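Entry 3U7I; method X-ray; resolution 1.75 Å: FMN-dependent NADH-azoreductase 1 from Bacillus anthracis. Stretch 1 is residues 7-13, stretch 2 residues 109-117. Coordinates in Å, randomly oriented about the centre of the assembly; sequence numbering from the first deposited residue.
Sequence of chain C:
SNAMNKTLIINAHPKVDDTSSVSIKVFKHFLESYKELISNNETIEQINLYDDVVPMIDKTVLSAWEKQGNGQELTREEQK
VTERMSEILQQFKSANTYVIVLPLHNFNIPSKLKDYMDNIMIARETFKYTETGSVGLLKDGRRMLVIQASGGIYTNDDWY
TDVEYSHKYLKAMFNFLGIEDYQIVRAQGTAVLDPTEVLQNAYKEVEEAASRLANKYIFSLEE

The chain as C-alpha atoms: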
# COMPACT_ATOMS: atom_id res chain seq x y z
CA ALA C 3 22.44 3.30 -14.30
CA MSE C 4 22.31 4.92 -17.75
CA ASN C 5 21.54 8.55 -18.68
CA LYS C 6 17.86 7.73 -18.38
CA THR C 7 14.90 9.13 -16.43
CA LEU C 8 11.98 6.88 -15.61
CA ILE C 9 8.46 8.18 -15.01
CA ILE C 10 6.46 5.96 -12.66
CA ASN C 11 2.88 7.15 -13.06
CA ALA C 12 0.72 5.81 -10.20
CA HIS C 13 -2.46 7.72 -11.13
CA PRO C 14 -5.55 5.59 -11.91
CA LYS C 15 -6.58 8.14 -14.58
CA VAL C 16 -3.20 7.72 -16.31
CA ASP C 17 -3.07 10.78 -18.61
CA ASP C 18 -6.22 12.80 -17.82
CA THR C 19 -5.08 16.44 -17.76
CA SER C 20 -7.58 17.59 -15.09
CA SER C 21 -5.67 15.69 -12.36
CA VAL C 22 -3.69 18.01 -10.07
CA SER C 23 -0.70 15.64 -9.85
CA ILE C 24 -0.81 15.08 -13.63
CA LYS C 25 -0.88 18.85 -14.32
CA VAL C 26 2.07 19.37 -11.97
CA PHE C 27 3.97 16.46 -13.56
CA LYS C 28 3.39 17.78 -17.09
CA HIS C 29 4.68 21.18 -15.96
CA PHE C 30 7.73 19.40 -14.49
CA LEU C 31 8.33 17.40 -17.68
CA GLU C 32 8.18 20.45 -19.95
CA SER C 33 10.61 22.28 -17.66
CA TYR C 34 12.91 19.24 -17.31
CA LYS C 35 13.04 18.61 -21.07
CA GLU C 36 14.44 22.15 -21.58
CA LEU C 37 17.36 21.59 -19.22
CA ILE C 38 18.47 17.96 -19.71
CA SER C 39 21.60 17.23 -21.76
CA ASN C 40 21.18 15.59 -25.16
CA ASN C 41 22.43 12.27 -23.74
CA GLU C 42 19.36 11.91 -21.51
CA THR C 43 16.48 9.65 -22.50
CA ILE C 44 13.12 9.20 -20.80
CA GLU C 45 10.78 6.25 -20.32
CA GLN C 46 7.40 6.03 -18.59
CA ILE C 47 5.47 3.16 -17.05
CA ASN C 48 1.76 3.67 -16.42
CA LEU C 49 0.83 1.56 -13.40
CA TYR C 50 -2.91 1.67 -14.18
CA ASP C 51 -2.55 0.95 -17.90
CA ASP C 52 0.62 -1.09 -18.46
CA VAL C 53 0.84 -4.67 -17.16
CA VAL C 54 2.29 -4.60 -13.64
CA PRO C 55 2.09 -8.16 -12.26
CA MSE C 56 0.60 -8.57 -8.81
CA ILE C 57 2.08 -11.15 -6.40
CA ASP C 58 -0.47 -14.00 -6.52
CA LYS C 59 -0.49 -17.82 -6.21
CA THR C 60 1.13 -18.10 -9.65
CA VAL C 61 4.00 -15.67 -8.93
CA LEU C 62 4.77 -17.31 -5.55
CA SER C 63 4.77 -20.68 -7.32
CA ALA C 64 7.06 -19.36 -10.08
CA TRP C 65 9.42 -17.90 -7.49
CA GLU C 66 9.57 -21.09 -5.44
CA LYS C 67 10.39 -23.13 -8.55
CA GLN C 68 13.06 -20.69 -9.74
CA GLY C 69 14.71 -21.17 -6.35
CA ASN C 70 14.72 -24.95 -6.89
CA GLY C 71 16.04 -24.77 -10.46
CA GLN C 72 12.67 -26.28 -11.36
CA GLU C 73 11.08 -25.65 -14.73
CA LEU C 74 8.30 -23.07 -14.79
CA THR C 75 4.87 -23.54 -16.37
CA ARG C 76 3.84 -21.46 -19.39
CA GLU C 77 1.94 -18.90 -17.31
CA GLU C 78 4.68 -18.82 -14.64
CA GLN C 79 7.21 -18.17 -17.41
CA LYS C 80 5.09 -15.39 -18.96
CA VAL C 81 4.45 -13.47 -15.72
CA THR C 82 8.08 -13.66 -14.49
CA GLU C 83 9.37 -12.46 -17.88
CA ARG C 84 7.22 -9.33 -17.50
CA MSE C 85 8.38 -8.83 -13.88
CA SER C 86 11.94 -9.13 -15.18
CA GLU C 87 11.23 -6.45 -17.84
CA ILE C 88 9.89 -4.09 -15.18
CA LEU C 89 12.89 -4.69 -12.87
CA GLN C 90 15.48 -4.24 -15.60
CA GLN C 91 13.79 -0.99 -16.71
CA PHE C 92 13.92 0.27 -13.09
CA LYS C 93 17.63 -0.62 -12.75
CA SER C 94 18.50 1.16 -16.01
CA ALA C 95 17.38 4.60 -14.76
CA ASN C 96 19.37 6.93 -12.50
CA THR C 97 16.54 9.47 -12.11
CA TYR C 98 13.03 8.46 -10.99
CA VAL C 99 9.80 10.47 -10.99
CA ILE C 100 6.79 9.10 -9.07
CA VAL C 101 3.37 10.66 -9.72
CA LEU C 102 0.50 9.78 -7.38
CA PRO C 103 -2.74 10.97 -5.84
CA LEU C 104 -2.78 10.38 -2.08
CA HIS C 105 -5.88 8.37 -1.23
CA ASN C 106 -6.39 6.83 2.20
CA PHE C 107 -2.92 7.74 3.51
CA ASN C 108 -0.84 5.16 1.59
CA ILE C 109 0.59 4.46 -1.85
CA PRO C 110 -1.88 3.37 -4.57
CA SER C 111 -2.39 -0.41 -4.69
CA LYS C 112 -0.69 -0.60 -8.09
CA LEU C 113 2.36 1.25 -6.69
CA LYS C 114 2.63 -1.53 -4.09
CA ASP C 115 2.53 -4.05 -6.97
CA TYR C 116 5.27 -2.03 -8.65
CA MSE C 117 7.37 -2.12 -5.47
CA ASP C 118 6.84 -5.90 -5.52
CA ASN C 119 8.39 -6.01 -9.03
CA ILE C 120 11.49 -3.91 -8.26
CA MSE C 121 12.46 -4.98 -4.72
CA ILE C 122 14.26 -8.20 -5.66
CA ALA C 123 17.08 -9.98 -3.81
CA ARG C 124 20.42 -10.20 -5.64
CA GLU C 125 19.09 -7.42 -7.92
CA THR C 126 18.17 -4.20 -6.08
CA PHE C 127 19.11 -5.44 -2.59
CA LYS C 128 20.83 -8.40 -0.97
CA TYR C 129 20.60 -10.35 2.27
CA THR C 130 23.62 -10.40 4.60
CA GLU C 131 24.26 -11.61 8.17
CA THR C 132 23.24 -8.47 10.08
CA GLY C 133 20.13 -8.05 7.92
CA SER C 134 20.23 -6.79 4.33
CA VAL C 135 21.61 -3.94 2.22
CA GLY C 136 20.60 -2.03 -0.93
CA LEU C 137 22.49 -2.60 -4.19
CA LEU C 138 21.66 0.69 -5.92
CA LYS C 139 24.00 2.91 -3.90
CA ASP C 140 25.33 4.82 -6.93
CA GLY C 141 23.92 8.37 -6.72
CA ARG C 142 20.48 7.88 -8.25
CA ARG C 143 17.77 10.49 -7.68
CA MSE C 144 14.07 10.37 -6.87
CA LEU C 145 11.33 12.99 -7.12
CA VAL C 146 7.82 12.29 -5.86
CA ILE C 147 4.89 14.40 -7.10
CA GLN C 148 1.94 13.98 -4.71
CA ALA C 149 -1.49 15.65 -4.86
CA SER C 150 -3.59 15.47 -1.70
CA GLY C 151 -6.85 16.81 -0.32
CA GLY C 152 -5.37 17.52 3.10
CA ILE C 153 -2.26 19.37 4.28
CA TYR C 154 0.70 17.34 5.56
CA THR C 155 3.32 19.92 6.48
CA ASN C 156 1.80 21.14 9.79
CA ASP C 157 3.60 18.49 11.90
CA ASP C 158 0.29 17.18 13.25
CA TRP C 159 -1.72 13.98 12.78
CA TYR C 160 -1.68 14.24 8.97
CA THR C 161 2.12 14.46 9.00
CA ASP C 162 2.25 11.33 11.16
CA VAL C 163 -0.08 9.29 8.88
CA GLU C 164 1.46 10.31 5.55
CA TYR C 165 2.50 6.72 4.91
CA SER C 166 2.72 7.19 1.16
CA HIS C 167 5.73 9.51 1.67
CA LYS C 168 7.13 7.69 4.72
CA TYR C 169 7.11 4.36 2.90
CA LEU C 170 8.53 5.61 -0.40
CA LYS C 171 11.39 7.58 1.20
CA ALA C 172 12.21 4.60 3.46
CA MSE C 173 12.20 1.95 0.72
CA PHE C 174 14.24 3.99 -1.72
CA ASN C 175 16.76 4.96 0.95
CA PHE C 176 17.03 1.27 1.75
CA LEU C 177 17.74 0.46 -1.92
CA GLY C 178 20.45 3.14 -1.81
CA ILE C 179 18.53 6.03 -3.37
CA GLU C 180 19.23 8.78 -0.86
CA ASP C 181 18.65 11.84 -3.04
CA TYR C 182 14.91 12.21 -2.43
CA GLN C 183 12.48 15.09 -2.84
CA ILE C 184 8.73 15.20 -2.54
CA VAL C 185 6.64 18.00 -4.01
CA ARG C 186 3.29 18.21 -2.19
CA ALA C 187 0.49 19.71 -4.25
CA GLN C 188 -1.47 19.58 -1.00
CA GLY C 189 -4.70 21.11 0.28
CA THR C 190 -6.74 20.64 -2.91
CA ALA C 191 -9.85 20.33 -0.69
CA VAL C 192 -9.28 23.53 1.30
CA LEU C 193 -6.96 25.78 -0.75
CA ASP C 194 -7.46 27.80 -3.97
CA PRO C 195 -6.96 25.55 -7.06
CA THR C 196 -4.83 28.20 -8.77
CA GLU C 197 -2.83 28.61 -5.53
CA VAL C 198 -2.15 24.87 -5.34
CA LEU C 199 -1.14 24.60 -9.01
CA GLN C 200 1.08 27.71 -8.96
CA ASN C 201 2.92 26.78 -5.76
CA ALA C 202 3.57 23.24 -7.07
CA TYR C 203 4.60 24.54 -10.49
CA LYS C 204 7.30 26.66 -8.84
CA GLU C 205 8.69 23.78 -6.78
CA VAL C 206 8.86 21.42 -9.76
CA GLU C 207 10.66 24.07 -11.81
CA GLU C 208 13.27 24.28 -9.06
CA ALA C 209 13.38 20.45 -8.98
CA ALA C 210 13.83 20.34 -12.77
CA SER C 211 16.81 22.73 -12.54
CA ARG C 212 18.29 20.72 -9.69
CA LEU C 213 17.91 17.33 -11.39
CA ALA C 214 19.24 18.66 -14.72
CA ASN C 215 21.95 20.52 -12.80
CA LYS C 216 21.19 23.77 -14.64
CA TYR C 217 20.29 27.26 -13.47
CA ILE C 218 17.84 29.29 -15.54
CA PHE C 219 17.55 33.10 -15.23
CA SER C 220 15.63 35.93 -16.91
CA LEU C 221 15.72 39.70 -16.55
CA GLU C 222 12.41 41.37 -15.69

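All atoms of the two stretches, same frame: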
# COMPACT_ATOMS: atom_id res chain seq x y z
N THR C 7 15.89 8.80 -17.45
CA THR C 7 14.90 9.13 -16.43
C THR C 7 13.69 8.24 -16.61
O THR C 7 13.25 8.01 -17.73
CB THR C 7 14.46 10.60 -16.54
OG1 THR C 7 15.60 11.45 -16.47
CG2 THR C 7 13.48 10.98 -15.42
N LEU C 8 13.15 7.73 -15.52
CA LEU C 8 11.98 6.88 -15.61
C LEU C 8 10.79 7.50 -14.87
O LEU C 8 10.88 7.79 -13.68
CB LEU C 8 12.28 5.47 -15.08
CG LEU C 8 11.14 4.44 -14.99
CD1 LEU C 8 10.56 4.10 -16.36
CD2 LEU C 8 11.60 3.18 -14.25
N ILE C 9 9.71 7.70 -15.60
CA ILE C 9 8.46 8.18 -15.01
C ILE C 9 7.65 6.98 -14.53
O ILE C 9 7.33 6.08 -15.32
CB ILE C 9 7.59 8.99 -16.02
CG1 ILE C 9 8.45 9.92 -16.89
CG2 ILE C 9 6.46 9.74 -15.29
CD1 ILE C 9 9.32 10.87 -16.10
N ILE C 10 7.35 6.96 -13.23
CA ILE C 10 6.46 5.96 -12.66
C ILE C 10 5.14 6.64 -12.30
O ILE C 10 5.02 7.31 -11.27
CB ILE C 10 7.07 5.30 -11.40
CG1 ILE C 10 8.42 4.68 -11.73
CG2 ILE C 10 6.10 4.27 -10.82
CD1 ILE C 10 9.38 4.66 -10.55
N ASN C 11 4.17 6.49 -13.20
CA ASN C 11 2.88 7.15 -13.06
C ASN C 11 1.87 6.27 -12.30
O ASN C 11 1.35 5.29 -12.84
CB ASN C 11 2.34 7.52 -14.44
CG ASN C 11 0.97 8.16 -14.39
OD1 ASN C 11 0.42 8.41 -13.32
ND2 ASN C 11 0.42 8.46 -15.57
N ALA C 12 1.60 6.63 -11.05
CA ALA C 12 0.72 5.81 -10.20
C ALA C 12 -0.73 6.32 -10.14
O ALA C 12 -1.49 5.97 -9.23
CB ALA C 12 1.30 5.68 -8.80
N HIS C 13 -1.12 7.15 -11.11
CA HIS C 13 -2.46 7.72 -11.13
C HIS C 13 -3.44 6.83 -11.89
O HIS C 13 -3.21 6.53 -13.05
CB HIS C 13 -2.44 9.12 -11.75
CG HIS C 13 -3.56 10.00 -11.27
ND1 HIS C 13 -4.88 9.66 -11.43
CD2 HIS C 13 -3.54 11.19 -10.63
CE1 HIS C 13 -5.64 10.61 -10.90
NE2 HIS C 13 -4.85 11.55 -10.41
N ILE C 109 0.36 4.53 -0.42
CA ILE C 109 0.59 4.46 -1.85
C ILE C 109 -0.57 3.73 -2.54
O ILE C 109 -1.18 2.84 -1.93
CB ILE C 109 1.93 3.78 -2.18
CG1 ILE C 109 1.93 2.31 -1.71
CG2 ILE C 109 3.09 4.56 -1.55
CD1 ILE C 109 3.16 1.51 -2.13
N PRO C 110 -0.89 4.11 -3.79
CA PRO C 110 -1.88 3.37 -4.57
C PRO C 110 -1.56 1.88 -4.62
O PRO C 110 -0.39 1.49 -4.68
CB PRO C 110 -1.75 3.99 -5.97
CG PRO C 110 -1.31 5.38 -5.71
CD PRO C 110 -0.37 5.28 -4.53
N SER C 111 -2.59 1.04 -4.62
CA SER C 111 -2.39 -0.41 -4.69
C SER C 111 -1.43 -0.83 -5.80
O SER C 111 -0.59 -1.70 -5.59
CB SER C 111 -3.72 -1.14 -4.83
OG SER C 111 -4.42 -0.68 -5.97
N LYS C 112 -1.56 -0.22 -6.98
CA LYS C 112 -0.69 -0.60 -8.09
C LYS C 112 0.77 -0.16 -7.87
O LYS C 112 1.68 -0.75 -8.42
CB LYS C 112 -1.23 -0.14 -9.46
CG LYS C 112 -2.52 -0.84 -9.90
CD LYS C 112 -2.43 -2.37 -9.87
CE LYS C 112 -1.37 -2.93 -10.84
NZ LYS C 112 -1.41 -4.45 -10.90
N LEU C 113 0.99 0.86 -7.04
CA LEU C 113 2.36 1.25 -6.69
C LEU C 113 2.99 0.21 -5.74
O LEU C 113 4.20 -0.05 -5.80
CB LEU C 113 2.42 2.66 -6.09
CG LEU C 113 3.81 3.24 -5.83
CD1 LEU C 113 4.71 3.10 -7.05
CD2 LEU C 113 3.73 4.71 -5.40
N LYS C 114 2.17 -0.38 -4.88
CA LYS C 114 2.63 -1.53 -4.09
C LYS C 114 3.02 -2.69 -5.01
O LYS C 114 4.09 -3.28 -4.82
CB LYS C 114 1.57 -1.98 -3.08
CG LYS C 114 2.04 -3.14 -2.18
CD LYS C 114 3.45 -2.89 -1.64
CE LYS C 114 3.84 -3.85 -0.49
NZ LYS C 114 3.70 -5.29 -0.80
N ASP C 115 2.19 -3.01 -6.00
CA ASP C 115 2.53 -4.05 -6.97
C ASP C 115 3.84 -3.72 -7.67
O ASP C 115 4.66 -4.61 -7.92
CB ASP C 115 1.45 -4.20 -8.04
CG ASP C 115 0.19 -4.85 -7.52
OD1 ASP C 115 0.27 -5.53 -6.47
OD2 ASP C 115 -0.86 -4.69 -8.16
N TYR C 116 4.03 -2.45 -8.00
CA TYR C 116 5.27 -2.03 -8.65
C TYR C 116 6.46 -2.24 -7.71
O TYR C 116 7.51 -2.73 -8.14
CB TYR C 116 5.20 -0.57 -9.13
CG TYR C 116 6.41 -0.13 -9.91
CD1 TYR C 116 6.56 -0.46 -11.26
CD2 TYR C 116 7.42 0.62 -9.30
CE1 TYR C 116 7.69 -0.05 -11.98
CE2 TYR C 116 8.55 1.03 -10.01
CZ TYR C 116 8.68 0.70 -11.34
OH TYR C 116 9.81 1.12 -12.03
N MSE C 117 6.30 -1.89 -6.44
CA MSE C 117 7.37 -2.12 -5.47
C MSE C 117 7.69 -3.61 -5.43
O MSE C 117 8.85 -3.99 -5.29
CB MSE C 117 7.00 -1.62 -4.06
CG MSE C 117 6.70 -0.12 -3.95
SE MSE C 117 8.18 0.99 -4.55
CE MSE C 117 9.56 0.31 -3.34

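Strand 7-11 packs against helix 111-117 through alternate residues: Leu8, Ile10 and Ala12, just past the strand, point CA-to-CB toward the helix, while Asn11 and His13 point away. The axes approach to 10.4 Å and run at 137°, nearer antiparallel than parallel, so Leu8 meets the later turn of the helix and Ala12 its start. No hydrogen bond crosses the contact; it is held by apolar packing. Tyr116, with chi1 t (-175°) and chi2 80°, lays its ring along the strand. One face receives Ile10: CG2 of Ile10 sits 4.2 Å from the centroid of the Tyr116 ring, 15° off the ring normal, a CH-pi contact. With chi1 m and chi2 t, Ile10 also brings CD1 to 3.8 Å from CE2 of Tyr116, and its CG2 lies 4.2 Å from CD1 of Leu113, so the same methyl touches both helix residues. Farther along the ring, Leu8 (t, p) places CD2 3.5 Å from OH of Tyr116, a carbon-to-oxygen contact. In Leu113 (t, p) the CA-to-CB bond points sideways to the strand, yet its CB is 4.2 Å from CB of Ala12; the short alanine side chain lies where the CA atoms of the two stretches come nearest, 6.0 Å between CA of Ala12 and CA of Leu113. Pro110, the N-cap residue, turns its ring toward Ala12: Pro110 CG is 4.1 Å from Ala12 CB and 3.6 Å from Ala12 O, a carbonyl oxygen buried here without a hydrogen-bonding partner. Away from the interface, Asn11 (chi1 t) carries its OD1 forward along the chain, where it accepts a hydrogen bond from N of His13 at 3.0 Å, linking the last strand residue to the loop that follows. Lys112, all m until a t at chi4, starts toward the strand but its end leads away, where NZ forms a 2.8 Å salt bridge with Asp115 OD2, one helical turn on.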